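Local structure of beta-lactamase (Chitinophaga pinensis, 6N36) at residues S166-V171 with K179-N184; H48-T53 with K74-L79. The protein probably hydrolyses the amide bond of beta-lactam rings, as a metallo-beta-lactamase superfamily enzyme with two zinc ions bound. All coordinates share one frame; numbering follows the deposited sequence.

Contact 1: S166-V171 with K179-N184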
loop_
_atom_site.group_PDB
_atom_site.type_symbol
_atom_site.label_atom_id
_atom_site.label_comp_id
_atom_site.label_asym_id
_atom_site.label_seq_id
_atom_site.Cartn_x
_atom_site.Cartn_y
_atom_site.Cartn_z
ATOM N N SER A 166 3.437 -6.573 0.426
ATOM C CA SER A 166 2.908 -6.219 1.764
ATOM C C SER A 166 4.106 -5.881 2.651
ATOM O O SER A 166 5.265 -6.280 2.327
ATOM C CB SER A 166 2.114 -7.373 2.357
ATOM O OG SER A 166 1.040 -7.727 1.488
ATOM N N PHE A 167 3.824 -5.275 3.810
ATOM C CA PHE A 167 4.845 -4.888 4.788
ATOM C C PHE A 167 4.417 -5.391 6.162
ATOM O O PHE A 167 3.249 -5.252 6.559
ATOM C CB PHE A 167 5.060 -3.366 4.806
ATOM C CG PHE A 167 5.495 -2.827 3.474
ATOM C CD1 PHE A 167 6.804 -2.982 3.045
ATOM C CD2 PHE A 167 4.593 -2.171 2.642
ATOM C CE1 PHE A 167 7.208 -2.514 1.815
ATOM C CE2 PHE A 167 5.000 -1.696 1.403
ATOM C CZ PHE A 167 6.305 -1.846 0.989
ATOM N N LEU A 168 5.370 -6.018 6.854
ATOM C CA LEU A 168 5.169 -6.528 8.234
ATOM C C LEU A 168 6.149 -5.783 9.132
ATOM O O LEU A 168 7.362 -5.665 8.791
ATOM C CB LEU A 168 5.515 -8.024 8.281
ATOM C CG LEU A 168 4.475 -9.027 7.800
ATOM C CD1 LEU A 168 5.202 -10.365 7.536
ATOM C CD2 LEU A 168 3.413 -9.289 8.870
ATOM N N PHE A 169 5.676 -5.381 10.294
ATOM C CA PHE A 169 6.538 -4.667 11.266
ATOM C C PHE A 169 5.890 -4.701 12.635
ATOM O O PHE A 169 4.652 -4.658 12.799
ATOM C CB PHE A 169 6.819 -3.210 10.845
ATOM C CG PHE A 169 5.600 -2.408 10.455
ATOM C CD1 PHE A 169 5.086 -2.521 9.180
ATOM C CD2 PHE A 169 4.933 -1.614 11.354
ATOM C CE1 PHE A 169 3.960 -1.816 8.823
ATOM C CE2 PHE A 169 3.784 -0.924 11.006
ATOM C CZ PHE A 169 3.299 -1.032 9.736
ATOM N N ASP A 170 6.755 -4.650 13.635
ATOM C CA ASP A 170 6.342 -4.530 15.052
ATOM C C ASP A 170 6.260 -3.059 15.458
ATOM O O ASP A 170 7.178 -2.265 15.105
ATOM C CB ASP A 170 7.325 -5.258 15.970
ATOM C CG ASP A 170 7.285 -6.770 15.811
ATOM O OD1 ASP A 170 6.324 -7.312 15.191
ATOM O OD2 ASP A 170 8.230 -7.429 16.330
ATOM N N VAL A 171 5.185 -2.708 16.158
ATOM C CA VAL A 171 5.063 -1.392 16.841
ATOM C C VAL A 171 4.855 -1.655 18.344
ATOM O O VAL A 171 4.172 -2.614 18.723
ATOM C CB VAL A 171 3.948 -0.495 16.275
ATOM C CG1 VAL A 171 4.181 -0.244 14.796
ATOM C CG2 VAL A 171 2.560 -1.066 16.491
ATOM N N LYS A 179 2.318 -6.889 16.072
ATOM C CA LYS A 179 2.837 -7.168 14.709
ATOM C C LYS A 179 1.755 -6.768 13.713
ATOM O O LYS A 179 0.601 -7.239 13.796
ATOM C CB LYS A 179 3.198 -8.647 14.519
ATOM C CG LYS A 179 3.927 -8.902 13.202
ATOM C CD LYS A 179 4.461 -10.309 13.070
ATOM C CE LYS A 179 5.559 -10.637 14.056
ATOM N NZ LYS A 179 6.758 -9.801 13.827
ATOM N N VAL A 180 2.091 -5.792 12.880
ATOM C CA VAL A 180 1.138 -5.215 11.923
ATOM C C VAL A 180 1.496 -5.702 10.523
ATOM O O VAL A 180 2.698 -5.703 10.143
ATOM C CB VAL A 180 1.207 -3.681 11.991
ATOM C CG1 VAL A 180 0.232 -3.057 11.023
ATOM C CG2 VAL A 180 0.958 -3.165 13.405
ATOM N N LEU A 181 0.463 -6.030 9.780
ATOM C CA LEU A 181 0.572 -6.310 8.330
ATOM C C LEU A 181 -0.173 -5.203 7.589
ATOM O O LEU A 181 -1.373 -4.993 7.860
ATOM C CB LEU A 181 -0.051 -7.671 8.058
ATOM C CG LEU A 181 -0.220 -7.995 6.558
ATOM C CD1 LEU A 181 1.130 -8.158 5.887
ATOM C CD2 LEU A 181 -1.047 -9.277 6.362
ATOM N N ILE A 182 0.534 -4.552 6.690
ATOM C CA ILE A 182 -0.108 -3.681 5.664
ATOM C C ILE A 182 -0.148 -4.573 4.408
ATOM O O ILE A 182 0.920 -4.820 3.795
ATOM C CB ILE A 182 0.670 -2.383 5.442
ATOM C CG1 ILE A 182 0.788 -1.546 6.733
ATOM C CG2 ILE A 182 0.028 -1.604 4.296
ATOM C CD1 ILE A 182 -0.481 -1.119 7.348
ATOM N N ALA A 183 -1.320 -5.114 4.148
ATOM C CA ALA A 183 -1.549 -6.208 3.185
ATOM C C ALA A 183 -1.953 -5.657 1.837
ATOM O O ALA A 183 -2.999 -4.971 1.784
ATOM C CB ALA A 183 -2.628 -7.146 3.666
ATOM N N ASN A 184 -1.259 -6.042 0.776
ATOM C CA ASN A 184 -1.764 -5.763 -0.581
ATOM C C ASN A 184 -2.657 -6.914 -1.022
ATOM O O ASN A 184 -2.205 -7.956 -1.350
ATOM C CB ASN A 184 -0.639 -5.497 -1.574
ATOM C CG ASN A 184 -1.207 -4.750 -2.755
ATOM O OD1 ASN A 184 -1.330 -3.513 -2.712
ATOM N ND2 ASN A 184 -1.594 -5.484 -3.818
#
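F169 lays its ring across V180: the V180 CB hydrogen points at one face in a CH-pi contact, 4.2 Å from CB to the ring centroid and off centre toward the rim. The ring gets there because CG sits between the backbone N and the carbonyl carbon (chi1 49°), which swings it over the neighbouring strand. Its far end then reaches two more branches, CZ meeting V180 CG1, and CE1 coming within 3.8 Å of I182 CG1. Behind these side chains, F167 pairs with I182 and F169 with V180 as antiparallel hydrogen-bonded pairs; V180 N donates to F169 O at 2.8 Å.

On the other face of the sheet L168 slants over L181, with CD2 against L181 CB at 3.9 Å. Next to them K179 bends at its last two torsions and brings NZ back to D170 OD1, a 2.9 Å salt bridge on the syn side of the carboxylate, 25° out of its plane. Beyond the last bridge S166 OG takes over from the backbone, accepting the N184 N-H at 2.9 Å; the same hydroxyl also bonds H157 ND1. N184 in turn holds H83, a zinc ligand, through OD1 to ND1, a second-shell bond that probably helps orient that imidazole.

The two strands form a hairpin within a five-stranded mixed sheet, flanked by strand 150-156 beside 165-172 and by strand 221-223 beside 177-182. F169 and V180 pack on L29 of strand 29-31, while S166 and A183 touch M214 of helix 203-215.

Contact 2: H48-T53 with K74-L79; sequences HILINT and KDIRIL
The H48 imidazole meets D75 obliquely, its NE2 3.6 Å from D75 CB, with ring and carboxylate planes turned 76° apart. At the ring's edge, in plane, a water lies 2.9 Å from NE2 and donates to D75 OD2, bridging the two side chains; F71 meets the imidazole edge-to-face. The R77 guanidinium has D75 O over one face and K74 O at its edge, where NH1 donates in plane at 2.9 Å.

Strands 48-51 and 76-79 run parallel, the outer members of a beta-alpha-beta unit whose crossover is helix 58-69, part of the metallo-beta-lactamase fold. A beta bulge shifts the register between H48 and I49: H48 O is gripped by two N-H groups, R77 N at 2.8 Å and I78 N at 3.3 Å, both in the carbonyl plane. Past it, L50 N donates to I78 O.

I49 runs alongside I78 in the same direction, its CG1 4.2 Å from I78 CB, and both pack on L147 of strand 144-147. On the other face L50 sets CB against I76 CG2 and touches L79 tip to tip, CD2 to CD2, while H48 and I76 rest on M66 of the crossover helix.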
loop_
_atom_site.group_PDB
_atom_site.type_symbol
_atom_site.label_atom_id
_atom_site.label_comp_id
_atom_site.label_asym_id
_atom_site.label_seq_id
_atom_site.Cartn_x
_atom_site.Cartn_y
_atom_site.Cartn_z
ATOM N N HIS A 48 10.701 9.613 9.339
ATOM C CA HIS A 48 9.483 8.807 9.175
ATOM C C HIS A 48 9.504 8.023 7.869
ATOM O O HIS A 48 10.208 8.382 6.932
ATOM C CB HIS A 48 8.257 9.736 9.173
ATOM C CG HIS A 48 8.281 10.781 10.241
ATOM N ND1 HIS A 48 8.649 10.477 11.556
ATOM C CD2 HIS A 48 8.016 12.109 10.204
ATOM C CE1 HIS A 48 8.580 11.577 12.268
ATOM N NE2 HIS A 48 8.174 12.614 11.474
ATOM N N ILE A 49 8.694 6.990 7.873
ATOM C CA ILE A 49 8.425 6.129 6.697
ATOM C C ILE A 49 6.982 6.441 6.288
ATOM O O ILE A 49 6.044 6.349 7.121
ATOM C CB ILE A 49 8.653 4.652 6.989
ATOM C CG1 ILE A 49 10.030 4.363 7.617
ATOM C CG2 ILE A 49 8.395 3.827 5.727
ATOM C CD1 ILE A 49 9.978 4.168 9.107
ATOM N N LEU A 50 6.783 6.675 4.984
ATOM C CA LEU A 50 5.417 6.799 4.384
ATOM C C LEU A 50 5.162 5.607 3.481
ATOM O O LEU A 50 5.995 5.350 2.600
ATOM C CB LEU A 50 5.337 8.079 3.567
ATOM C CG LEU A 50 4.010 8.258 2.819
ATOM C CD1 LEU A 50 2.878 8.501 3.786
ATOM C CD2 LEU A 50 4.150 9.371 1.776
ATOM N N ILE A 51 4.057 4.901 3.720
ATOM C CA ILE A 51 3.590 3.842 2.807
ATOM C C ILE A 51 2.380 4.386 2.046
ATOM O O ILE A 51 1.332 4.571 2.649
ATOM C CB ILE A 51 3.249 2.552 3.563
ATOM C CG1 ILE A 51 4.423 2.042 4.408
ATOM C CG2 ILE A 51 2.789 1.526 2.544
ATOM C CD1 ILE A 51 4.054 0.879 5.316
ATOM N N ASN A 52 2.587 4.576 0.749
ATOM C CA ASN A 52 1.595 5.016 -0.262
ATOM C C ASN A 52 1.312 6.506 -0.212
ATOM O O ASN A 52 1.358 7.151 0.852
ATOM C CB ASN A 52 0.259 4.280 -0.178
ATOM C CG ASN A 52 0.348 2.819 -0.561
ATOM O OD1 ASN A 52 1.298 2.397 -1.237
ATOM N ND2 ASN A 52 -0.633 2.030 -0.108
ATOM N N THR A 53 0.993 7.026 -1.374
ATOM C CA THR A 53 0.223 8.291 -1.542
ATOM C C THR A 53 -1.186 7.937 -1.960
ATOM O O THR A 53 -1.577 6.784 -1.915
ATOM C CB THR A 53 0.911 9.292 -2.477
ATOM O OG1 THR A 53 0.746 8.840 -3.829
ATOM C CG2 THR A 53 2.373 9.528 -2.161
ATOM N N LYS A 74 8.462 17.243 5.992
ATOM C CA LYS A 74 9.845 17.208 5.494
ATOM C C LYS A 74 10.708 16.250 6.318
ATOM O O LYS A 74 11.851 16.004 5.920
ATOM C CB LYS A 74 10.397 18.633 5.354
ATOM C CG LYS A 74 9.830 19.357 4.130
ATOM C CD LYS A 74 10.237 20.844 3.990
ATOM C CE LYS A 74 9.224 21.605 3.143
ATOM N NZ LYS A 74 9.660 22.973 2.740
ATOM N N ASP A 75 10.171 15.629 7.370
ATOM C CA ASP A 75 10.902 14.598 8.170
ATOM C C ASP A 75 10.647 13.193 7.625
ATOM O O ASP A 75 11.251 12.268 8.132
ATOM C CB ASP A 75 10.524 14.703 9.638
ATOM C CG ASP A 75 11.125 15.898 10.343
ATOM O OD1 ASP A 75 12.222 16.348 9.872
ATOM O OD2 ASP A 75 10.522 16.359 11.313
ATOM N N ILE A 76 9.850 13.027 6.568
ATOM C CA ILE A 76 9.751 11.714 5.861
ATOM C C ILE A 76 11.101 11.419 5.220
ATOM O O ILE A 76 11.627 12.297 4.482
ATOM C CB ILE A 76 8.646 11.724 4.835
ATOM C CG1 ILE A 76 7.298 11.914 5.505
ATOM C CG2 ILE A 76 8.724 10.463 3.950
ATOM C CD1 ILE A 76 6.213 12.202 4.486
ATOM N N ARG A 77 11.681 10.279 5.552
ATOM C CA ARG A 77 12.994 9.868 5.030
ATOM C C ARG A 77 12.899 8.715 4.026
ATOM O O ARG A 77 13.839 8.574 3.238
ATOM C CB ARG A 77 13.926 9.450 6.169
ATOM C CG ARG A 77 14.346 10.595 7.089
ATOM C CD ARG A 77 15.355 11.562 6.479
ATOM N NE ARG A 77 15.547 12.684 7.413
ATOM C CZ ARG A 77 14.864 13.834 7.346
ATOM N NH1 ARG A 77 14.001 14.052 6.353
ATOM N NH2 ARG A 77 15.040 14.757 8.290
ATOM N N ILE A 78 11.877 7.875 4.147
ATOM C CA ILE A 78 11.709 6.678 3.288
ATOM C C ILE A 78 10.301 6.695 2.711
ATOM O O ILE A 78 9.348 6.848 3.465
ATOM C CB ILE A 78 11.990 5.407 4.084
ATOM C CG1 ILE A 78 13.412 5.450 4.661
ATOM C CG2 ILE A 78 11.739 4.193 3.195
ATOM C CD1 ILE A 78 13.762 4.257 5.484
ATOM N N LEU A 79 10.222 6.396 1.431
ATOM C CA LEU A 79 8.944 6.213 0.708
ATOM C C LEU A 79 8.823 4.762 0.263
ATOM O O LEU A 79 9.758 4.226 -0.330
ATOM C CB LEU A 79 8.907 7.115 -0.528
ATOM C CG LEU A 79 9.158 8.596 -0.295
ATOM C CD1 LEU A 79 9.147 9.367 -1.589
ATOM C CD2 LEU A 79 8.171 9.151 0.639
HETATM O O HOH W 1 8.211 15.360 12.281
#

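How the contacts relate
Both contacts are largely buried, but they lie in different sheets: contact 1 is an antiparallel hairpin in the five-stranded sheet, contact 2 a parallel pair in the seven-stranded one, with centres about 15 Å apart. One point where the sheets meet is F167 CE2 on I51 CG2, 4.1 Å. At the end away from the zinc ions contact 1 relies on direct charge pairing, contact 2 on a water. Toward the metals they converge: the asparagine near the end of each contact bonds the stretch of chain that carries zinc ligand H83, N52 through T81 and T82 just before it.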